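Local coordinates for protein naphthalene dioxygenase large subunit (Rhodococcus sp., PDB 2B1X) that forms the large subunit of a Rieske-type ring-hydroxylating dioxygenase, holding an Fe2/S2 cluster in one domain and an iron ion in its catalytic domain, at residues His242-Gly248 and Glu421-Phe427; Phe307-Lys311 and Lys356-Phe362; Glu57-Val63 and Ala98-Thr103. All blocks are in the same frame, centred on the assembly; numbering follows the deposited sequence.

Interaction 1 of 3, residues His242-Gly248 and Glu421-Phe427; sequences HIHTGHG and EANQRNF
How a helix can be laid along the end of a strand by polar side chains is well illustrated here. Residues 242-244 are extended, closing strand 240-244; the chain then turns away through Thr-245 to Gly-248, the latter at positive phi (76/1). Residues 422-427 open a helix, with Glu-421 at the N-cap position. Strand and helix axes run nearly parallel (18°), 8.1 Å apart at closest approach; His-244 faces Asn-423 (CA-CA 5.7 Å) and Gly-248 faces Phe-427 (4.0 Å).

Two direct hydrogen bonds fix the register. His-242, chi1 t, accepts at NE2 from Asn-423 N (2.9 Å), occupying an amide of the first helical turn, while its ND1 is bonded to Asp-418. Asn-426, also chi1 t, donates from ND2 to Thr-245 O (2.9 Å). The Asn-423 amide, chi1 m, is anchored by ND2 to Leu-251 O and Val-211 O.

Three waters bridge the segments. One lies 2.9 Å from His-244 ND1 and 2.8 Å from Asn-423 OD1; a second donates to Asn-423 O (2.7 Å) and Gly-248 O (3.1 Å) and accepts from Asn-426 ND2 (3.1 Å); a third accepts from Gly-248 N (2.8 Å) and donates to Asn-426 OD1 (2.9 Å).

Asn-426 CB makes a CH-pi contact over the His-244 ring, 3.9 Å from its centroid, and Phe-427 CA approaches Gly-248 O at 3.5 Å.

Glu-421 OE2 hydrogen-bonds His-90 NE2 and salt-bridges Arg-91 NH2 of the second subunit: this helix, packed on the Bet v 1-like catalytic domain's antiparallel sheet, meets that subunit's cluster pocket.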
# COMPACT_ATOMS: atom_id res chain seq x y z
N HIS A 242 -32.88 -11.21 25.25
CA HIS A 242 -31.40 -11.08 25.14
C HIS A 242 -30.77 -12.27 25.88
O HIS A 242 -30.93 -12.39 27.10
CB HIS A 242 -30.99 -9.76 25.83
CG HIS A 242 -29.58 -9.29 25.57
ND1 HIS A 242 -29.24 -8.54 24.48
CD2 HIS A 242 -28.47 -9.37 26.33
CE1 HIS A 242 -27.96 -8.21 24.54
NE2 HIS A 242 -27.47 -8.69 25.67
N ILE A 243 -30.09 -13.18 25.16
CA ILE A 243 -29.69 -14.48 25.72
C ILE A 243 -28.21 -14.80 25.53
O ILE A 243 -27.66 -14.61 24.44
CB ILE A 243 -30.48 -15.64 25.04
CG1 ILE A 243 -32.00 -15.45 25.20
CG2 ILE A 243 -29.97 -17.03 25.52
CD1 ILE A 243 -32.76 -15.75 23.90
N HIS A 244 -27.55 -15.27 26.57
CA HIS A 244 -26.19 -15.71 26.36
C HIS A 244 -25.94 -17.02 27.03
O HIS A 244 -26.68 -17.45 27.91
CB HIS A 244 -25.14 -14.66 26.74
CG HIS A 244 -24.92 -14.52 28.21
ND1 HIS A 244 -25.61 -13.62 28.99
CD2 HIS A 244 -24.07 -15.16 29.05
CE1 HIS A 244 -25.19 -13.70 30.23
NE2 HIS A 244 -24.24 -14.62 30.30
N THR A 245 -24.82 -17.59 26.63
CA THR A 245 -24.48 -18.97 26.90
C THR A 245 -23.00 -18.94 27.36
O THR A 245 -22.40 -17.88 27.35
CB THR A 245 -24.73 -19.60 25.52
OG1 THR A 245 -25.88 -20.45 25.59
CG2 THR A 245 -23.57 -20.35 24.92
N GLY A 246 -22.43 -20.07 27.77
CA GLY A 246 -21.00 -20.13 28.03
C GLY A 246 -20.21 -20.02 26.72
O GLY A 246 -20.81 -19.97 25.65
N HIS A 247 -18.89 -19.97 26.80
CA HIS A 247 -18.01 -19.80 25.60
C HIS A 247 -18.28 -18.53 24.75
O HIS A 247 -18.06 -18.52 23.51
CB HIS A 247 -18.00 -21.03 24.68
CG HIS A 247 -17.83 -22.33 25.41
ND1 HIS A 247 -16.60 -22.82 25.76
CD2 HIS A 247 -18.73 -23.24 25.83
CE1 HIS A 247 -16.74 -23.98 26.38
NE2 HIS A 247 -18.03 -24.25 26.44
N GLY A 248 -18.72 -17.46 25.40
CA GLY A 248 -18.83 -16.19 24.70
C GLY A 248 -20.00 -16.04 23.75
O GLY A 248 -20.14 -14.97 23.15
N GLU A 421 -26.66 -5.02 27.17
CA GLU A 421 -25.28 -5.24 26.72
C GLU A 421 -24.64 -6.41 27.47
O GLU A 421 -23.39 -6.56 27.50
CB GLU A 421 -24.45 -3.95 26.81
CG GLU A 421 -24.81 -2.95 25.71
CD GLU A 421 -24.30 -1.53 25.93
OE1 GLU A 421 -24.15 -1.11 27.10
OE2 GLU A 421 -24.09 -0.82 24.90
N ALA A 422 -25.49 -7.26 28.06
CA ALA A 422 -25.04 -8.48 28.74
C ALA A 422 -24.35 -9.47 27.78
O ALA A 422 -23.31 -10.09 28.12
CB ALA A 422 -26.19 -9.16 29.50
N ASN A 423 -24.90 -9.61 26.57
CA ASN A 423 -24.27 -10.45 25.55
C ASN A 423 -22.88 -9.99 25.13
O ASN A 423 -21.95 -10.81 25.06
CB ASN A 423 -25.16 -10.61 24.32
CG ASN A 423 -26.40 -11.39 24.62
OD1 ASN A 423 -26.60 -11.87 25.77
ND2 ASN A 423 -27.27 -11.55 23.58
N GLN A 424 -22.72 -8.70 24.86
CA GLN A 424 -21.40 -8.14 24.50
C GLN A 424 -20.38 -8.33 25.63
O GLN A 424 -19.20 -8.63 25.39
CB GLN A 424 -21.50 -6.65 24.14
CG GLN A 424 -22.40 -6.31 22.92
CD GLN A 424 -23.90 -6.09 23.24
OE1 GLN A 424 -24.50 -6.83 24.01
NE2 GLN A 424 -24.49 -5.08 22.60
N ARG A 425 -20.86 -8.20 26.88
CA ARG A 425 -20.00 -8.37 28.05
C ARG A 425 -19.51 -9.80 28.20
O ARG A 425 -18.35 -10.02 28.54
CB ARG A 425 -20.77 -7.97 29.31
CG ARG A 425 -20.79 -6.42 29.52
CD ARG A 425 -21.00 -6.05 30.98
NE ARG A 425 -22.37 -6.33 31.23
CZ ARG A 425 -22.88 -7.12 32.15
NH1 ARG A 425 -22.15 -7.74 33.09
NH2 ARG A 425 -24.18 -7.24 32.14
N ASN A 426 -20.42 -10.76 28.02
CA ASN A 426 -20.12 -12.19 28.00
C ASN A 426 -19.14 -12.56 26.89
O ASN A 426 -18.28 -13.40 27.06
CB ASN A 426 -21.43 -12.97 27.83
CG ASN A 426 -21.25 -14.48 27.82
OD1 ASN A 426 -20.78 -15.07 28.78
ND2 ASN A 426 -21.64 -15.11 26.72
N PHE A 427 -19.29 -11.94 25.73
CA PHE A 427 -18.42 -12.24 24.60
C PHE A 427 -17.00 -11.77 24.96
O PHE A 427 -16.03 -12.51 24.80
CB PHE A 427 -18.97 -11.52 23.35
CG PHE A 427 -18.07 -11.61 22.14
CD1 PHE A 427 -18.34 -12.53 21.15
CD2 PHE A 427 -17.00 -10.72 21.98
CE1 PHE A 427 -17.55 -12.61 20.00
CE2 PHE A 427 -16.18 -10.81 20.84
CZ PHE A 427 -16.49 -11.75 19.84
O HOH W 1 -28.07 -12.27 28.12
O HOH W 2 -22.55 -13.35 24.37
O HOH W 3 -18.91 -17.27 28.23

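Interaction 2 of 3, residues Phe307-Lys311 and Lys356-Phe362; sequences FLMGK and KSYLRTF
Two side-chain donors on a helix capture carbonyls of a chain leaving a strand. Ser-357 OG, chi1 m, donates to Met-309 O at 2.8 Å, and Arg-360 NH1 donates to Lys-311 O at 2.9 Å, the carbonyl lying at the guanidinium edge. Arg-360 also reaches the small subunit, where its NH2 bonds to Asp-68 O. Thr-361 OG1, chi1 p, donates back to Ser-357 O (2.7 Å).

The backbone of 307-309 is extended, and Gly-310 (-67/149) carries the chain on to Lys-311 (-86/-2), whose CA comes 3.9 Å from that of Ser-357. Lys-311 CB sits 3.7 Å from Lys-356 C, and its CD lies 3.8 Å from Lys-356 CB; the aliphatic parts meet while the amino ends of both lysines lead away.

Further along, Thr-361 CG2 packs 3.8 Å from Met-309 CG and 3.6 Å from Gly-310 O. Phe-362, chi1 m, receives Met-309 CE at its ring edge (3.7 Å to CE1) and Phe-307 CE1 over its face (3.6 Å to CZ). The phenyl rings meet obliquely, with centroids 5.2 Å apart and planes at 49°.

Phe-362 lies about 5 Å from the bound iron ion, measured from its side chain. Phe-210 of helix 204-212 touches both phenylalanines, and Ser-357, Tyr-358 and Thr-361 lie on Thr-318, Thr-322 and Phe-320 of strand 318-330, the neighbour of strand 302-309 in the catalytic sheet.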
# COMPACT_ATOMS: atom_id res chain seq x y z
N PHE A 307 -33.69 -12.22 9.55
CA PHE A 307 -34.45 -10.98 9.63
C PHE A 307 -35.61 -10.97 8.65
O PHE A 307 -35.55 -11.57 7.57
CB PHE A 307 -33.58 -9.76 9.31
CG PHE A 307 -32.37 -9.58 10.19
CD1 PHE A 307 -31.23 -8.98 9.66
CD2 PHE A 307 -32.35 -9.97 11.53
CE1 PHE A 307 -30.07 -8.77 10.47
CE2 PHE A 307 -31.19 -9.78 12.32
CZ PHE A 307 -30.06 -9.17 11.79
N LEU A 308 -36.65 -10.22 9.00
CA LEU A 308 -37.85 -10.08 8.15
C LEU A 308 -37.79 -8.65 7.62
O LEU A 308 -37.86 -7.71 8.40
CB LEU A 308 -39.08 -10.25 9.02
CG LEU A 308 -40.41 -10.92 8.66
CD1 LEU A 308 -41.53 -10.18 9.37
CD2 LEU A 308 -40.67 -11.04 7.16
N MET A 309 -37.62 -8.47 6.31
CA MET A 309 -37.34 -7.13 5.74
C MET A 309 -37.78 -7.00 4.30
O MET A 309 -37.76 -7.99 3.54
CB MET A 309 -35.83 -6.79 5.84
CG MET A 309 -35.52 -5.34 6.30
SD MET A 309 -34.44 -5.29 7.75
CE MET A 309 -33.48 -6.65 7.46
N GLY A 310 -38.21 -5.79 3.93
CA GLY A 310 -38.53 -5.44 2.55
C GLY A 310 -37.31 -5.42 1.63
O GLY A 310 -36.18 -5.14 2.08
N LYS A 311 -37.52 -5.74 0.35
CA LYS A 311 -36.46 -5.70 -0.66
C LYS A 311 -36.31 -4.30 -1.27
O LYS A 311 -35.44 -4.06 -2.12
CB LYS A 311 -36.72 -6.75 -1.76
CG LYS A 311 -37.85 -6.38 -2.71
CD LYS A 311 -38.04 -7.45 -3.75
CE LYS A 311 -39.41 -7.36 -4.38
NZ LYS A 311 -39.34 -7.61 -5.83
N LYS A 356 -33.57 -11.15 -2.55
CA LYS A 356 -33.66 -9.70 -2.74
C LYS A 356 -33.81 -8.94 -1.38
O LYS A 356 -33.22 -7.87 -1.19
CB LYS A 356 -34.77 -9.32 -3.72
CG LYS A 356 -34.66 -9.95 -5.15
CD LYS A 356 -33.35 -9.54 -5.86
CE LYS A 356 -33.29 -9.94 -7.33
NZ LYS A 356 -34.46 -9.41 -8.18
N SER A 357 -34.57 -9.50 -0.45
CA SER A 357 -34.69 -8.88 0.87
C SER A 357 -33.34 -8.79 1.58
O SER A 357 -33.00 -7.74 2.15
CB SER A 357 -35.71 -9.63 1.71
OG SER A 357 -36.98 -9.28 1.24
N TYR A 358 -32.58 -9.89 1.56
CA TYR A 358 -31.20 -9.89 2.05
C TYR A 358 -30.31 -8.88 1.31
O TYR A 358 -29.52 -8.15 1.94
CB TYR A 358 -30.60 -11.30 1.85
CG TYR A 358 -29.07 -11.32 1.83
CD1 TYR A 358 -28.33 -11.16 3.02
CD2 TYR A 358 -28.36 -11.49 0.63
CE1 TYR A 358 -26.95 -11.16 3.02
CE2 TYR A 358 -26.92 -11.49 0.63
CZ TYR A 358 -26.25 -11.34 1.83
OH TYR A 358 -24.86 -11.37 1.85
N LEU A 359 -30.40 -8.87 -0.02
CA LEU A 359 -29.38 -8.21 -0.85
C LEU A 359 -29.42 -6.68 -0.73
O LEU A 359 -28.35 -6.03 -0.71
CB LEU A 359 -29.51 -8.64 -2.31
CG LEU A 359 -28.41 -8.26 -3.30
CD1 LEU A 359 -27.09 -8.94 -2.98
CD2 LEU A 359 -28.85 -8.53 -4.71
N ARG A 360 -30.63 -6.12 -0.59
CA ARG A 360 -30.81 -4.66 -0.58
C ARG A 360 -30.63 -4.08 0.81
O ARG A 360 -30.50 -2.85 0.95
CB ARG A 360 -32.16 -4.24 -1.18
CG ARG A 360 -32.15 -4.20 -2.72
CD ARG A 360 -32.27 -5.60 -3.32
NE ARG A 360 -32.53 -5.66 -4.76
CZ ARG A 360 -33.74 -5.59 -5.32
NH1 ARG A 360 -34.83 -5.44 -4.57
NH2 ARG A 360 -33.83 -5.69 -6.64
N THR A 361 -30.56 -4.97 1.83
CA THR A 361 -30.41 -4.56 3.24
C THR A 361 -29.04 -4.85 3.80
O THR A 361 -28.41 -3.95 4.39
CB THR A 361 -31.53 -5.15 4.16
OG1 THR A 361 -31.49 -6.58 4.13
CG2 THR A 361 -32.93 -4.78 3.63
N PHE A 362 -28.56 -6.08 3.60
CA PHE A 362 -27.28 -6.51 4.13
C PHE A 362 -26.31 -6.91 3.01
O PHE A 362 -26.64 -6.81 1.83
CB PHE A 362 -27.47 -7.59 5.23
CG PHE A 362 -28.00 -7.01 6.52
CD1 PHE A 362 -29.35 -6.73 6.66
CD2 PHE A 362 -27.13 -6.67 7.54
CE1 PHE A 362 -29.83 -6.12 7.83
CE2 PHE A 362 -27.60 -6.06 8.75
CZ PHE A 362 -28.96 -5.78 8.87

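Interaction 3 of 3, residues Glu57-Val63 and Ala98-Thr103; sequences ERGDYVV and AEMGNT
Antiparallel pairing at the margin of a sheet can be followed residue by residue from Ala-98 to Thr-103. Strand 100-102 runs against strand 60-63 at 161°, their axes 4.7 Å apart at closest approach. Ala-98 brings CB to 3.6 Å from Tyr-61 OH, and its O lies 3.2 Å from Val-63 CG2. Glu-99 O accepts from Val-63 N (2.9 Å), while the Glu-99 carboxylate turns to Thr-51 and Thr-161 of a small subunit.

Met-100, chi1 p, forms a non-hydrogen-bonded pair with Val-62 (CA-CA 4.1 Å), with its CB 3.9 Å from Val-62 CG1. Gly-101, fully extended at 163/-165, makes the hydrogen-bonded pair with Tyr-61: Tyr-61 N to Gly-101 O is 2.9 Å and Gly-101 N to Tyr-61 O is 3.1 Å. Tyr-61, chi1 p, folds its ring over Gly-101, whose CA stands 4.0 Å from the ring centroid in a CH-pi contact; a CB here would clash with Tyr-61 OH.

Asn-102, chi1 t, lies in the non-hydrogen-bonded pair with Asp-60 (CA-CA 4.2 Å), and its ND2 donates to Asp-60 OD1 (2.9 Å) and Arg-58 O (3.0 Å). It thereby clasps the type II turn 57-60, closed by Asp-60 N to Glu-57 O (3.0 Å) and braced by Glu-57 N to Asp-60 OD2 (2.8 Å). Gly-59 takes the positive phi (98/-21) suited to the turn's third position. Thr-103 N completes the pairing at Gly-59 O (2.9 Å).

Strand 100-102, outermost in this chain, thus pairs with inner strand 60-66 of the Rieske [2Fe-2S] domain's antiparallel sheet, where Glu-99 meets small-subunit chains.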
# COMPACT_ATOMS: atom_id res chain seq x y z
N GLU A 57 -21.12 -32.52 -3.73
CA GLU A 57 -20.70 -33.67 -4.53
C GLU A 57 -19.29 -34.11 -4.17
O GLU A 57 -18.46 -33.29 -3.73
CB GLU A 57 -20.68 -33.31 -6.01
CG GLU A 57 -22.01 -32.87 -6.60
CD GLU A 57 -23.07 -33.92 -6.46
OE1 GLU A 57 -22.82 -35.08 -6.89
OE2 GLU A 57 -24.15 -33.58 -5.91
N ARG A 58 -19.01 -35.39 -4.38
CA ARG A 58 -17.68 -35.92 -4.16
C ARG A 58 -16.67 -35.19 -5.08
O ARG A 58 -16.89 -35.04 -6.28
CB ARG A 58 -17.68 -37.43 -4.38
CG ARG A 58 -18.56 -38.15 -3.34
CD ARG A 58 -18.34 -39.65 -3.28
NE ARG A 58 -19.21 -40.26 -2.29
CZ ARG A 58 -19.12 -41.51 -1.88
NH1 ARG A 58 -18.17 -42.31 -2.39
NH2 ARG A 58 -19.98 -41.98 -0.98
N GLY A 59 -15.58 -34.71 -4.49
CA GLY A 59 -14.62 -33.91 -5.24
C GLY A 59 -14.76 -32.40 -5.07
O GLY A 59 -13.80 -31.64 -5.35
N ASP A 60 -15.95 -31.95 -4.65
CA ASP A 60 -16.21 -30.52 -4.40
C ASP A 60 -15.29 -30.00 -3.28
O ASP A 60 -15.03 -30.69 -2.27
CB ASP A 60 -17.66 -30.29 -3.98
CG ASP A 60 -18.67 -30.38 -5.14
OD1 ASP A 60 -18.29 -30.50 -6.33
OD2 ASP A 60 -19.90 -30.36 -4.96
N TYR A 61 -14.79 -28.78 -3.46
CA TYR A 61 -13.99 -28.14 -2.42
C TYR A 61 -14.15 -26.63 -2.45
O TYR A 61 -14.45 -26.06 -3.50
CB TYR A 61 -12.51 -28.51 -2.61
CG TYR A 61 -11.89 -27.90 -3.83
CD1 TYR A 61 -11.33 -26.61 -3.79
CD2 TYR A 61 -11.83 -28.61 -5.04
CE1 TYR A 61 -10.76 -26.03 -4.93
CE2 TYR A 61 -11.23 -28.07 -6.17
CZ TYR A 61 -10.71 -26.77 -6.12
OH TYR A 61 -10.11 -26.22 -7.23
N VAL A 62 -13.89 -26.00 -1.30
CA VAL A 62 -13.75 -24.56 -1.19
C VAL A 62 -12.46 -24.34 -0.39
O VAL A 62 -12.05 -25.22 0.36
CB VAL A 62 -14.97 -23.87 -0.50
CG1 VAL A 62 -16.25 -23.97 -1.37
CG2 VAL A 62 -15.26 -24.45 0.90
N VAL A 63 -11.82 -23.20 -0.59
CA VAL A 63 -10.64 -22.82 0.19
C VAL A 63 -11.01 -21.76 1.25
O VAL A 63 -11.44 -20.66 0.91
CB VAL A 63 -9.51 -22.36 -0.71
CG1 VAL A 63 -8.29 -21.94 0.16
CG2 VAL A 63 -9.09 -23.49 -1.71
N ALA A 98 -7.23 -22.18 -6.71
CA ALA A 98 -8.60 -21.71 -6.96
C ALA A 98 -9.35 -21.52 -5.63
O ALA A 98 -8.92 -22.05 -4.61
CB ALA A 98 -9.34 -22.71 -7.85
N GLU A 99 -10.46 -20.78 -5.63
CA GLU A 99 -11.21 -20.52 -4.40
C GLU A 99 -12.24 -21.64 -4.14
O GLU A 99 -12.69 -21.83 -3.03
CB GLU A 99 -11.92 -19.16 -4.48
CG GLU A 99 -10.92 -18.00 -4.52
CD GLU A 99 -11.55 -16.62 -4.75
OE1 GLU A 99 -12.62 -16.34 -4.19
OE2 GLU A 99 -10.92 -15.80 -5.46
N MET A 100 -12.54 -22.38 -5.19
CA MET A 100 -13.50 -23.49 -5.16
C MET A 100 -13.44 -24.25 -6.47
O MET A 100 -12.84 -23.76 -7.45
CB MET A 100 -14.92 -22.98 -4.88
CG MET A 100 -15.40 -21.89 -5.80
SD MET A 100 -17.10 -21.29 -5.39
CE MET A 100 -17.71 -21.26 -6.93
N GLY A 101 -14.03 -25.44 -6.50
CA GLY A 101 -13.97 -26.29 -7.68
C GLY A 101 -14.35 -27.73 -7.37
O GLY A 101 -14.88 -28.04 -6.31
N ASN A 102 -14.03 -28.61 -8.30
CA ASN A 102 -14.21 -30.04 -8.10
C ASN A 102 -13.00 -30.73 -8.70
O ASN A 102 -12.62 -30.45 -9.84
CB ASN A 102 -15.51 -30.55 -8.76
CG ASN A 102 -15.71 -32.04 -8.60
OD1 ASN A 102 -15.05 -32.85 -9.26
ND2 ASN A 102 -16.65 -32.43 -7.74
N THR A 103 -12.39 -31.60 -7.91
CA THR A 103 -11.28 -32.41 -8.35
C THR A 103 -11.16 -33.71 -7.53
O THR A 103 -11.53 -33.77 -6.35
CB THR A 103 -9.96 -31.58 -8.36
OG1 THR A 103 -8.97 -32.34 -9.04
CG2 THR A 103 -9.37 -31.36 -6.95
O HOH W 4 -10.38 -27.98 -9.47

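In the fold
The three contacts divide between two domains. Interaction 3 closes first along the chain, in the Rieske [2Fe-2S] domain; interaction 1 opens later, and interaction 2 is nested within the loop that it closes. Interactions 1 and 2, with centres 26 Å apart, both join helices to the large antiparallel sheet of the catalytic domain, using strands 240-244 and 302-309. The centre of interaction 3 is 36 Å from that of interaction 1 and 29 Å from that of interaction 2, and no two contacts touch. Interactions 2 and 3 border small-subunit chains, whereas interaction 1 meets a second large subunit, so each of the three sites lies close to a subunit interface.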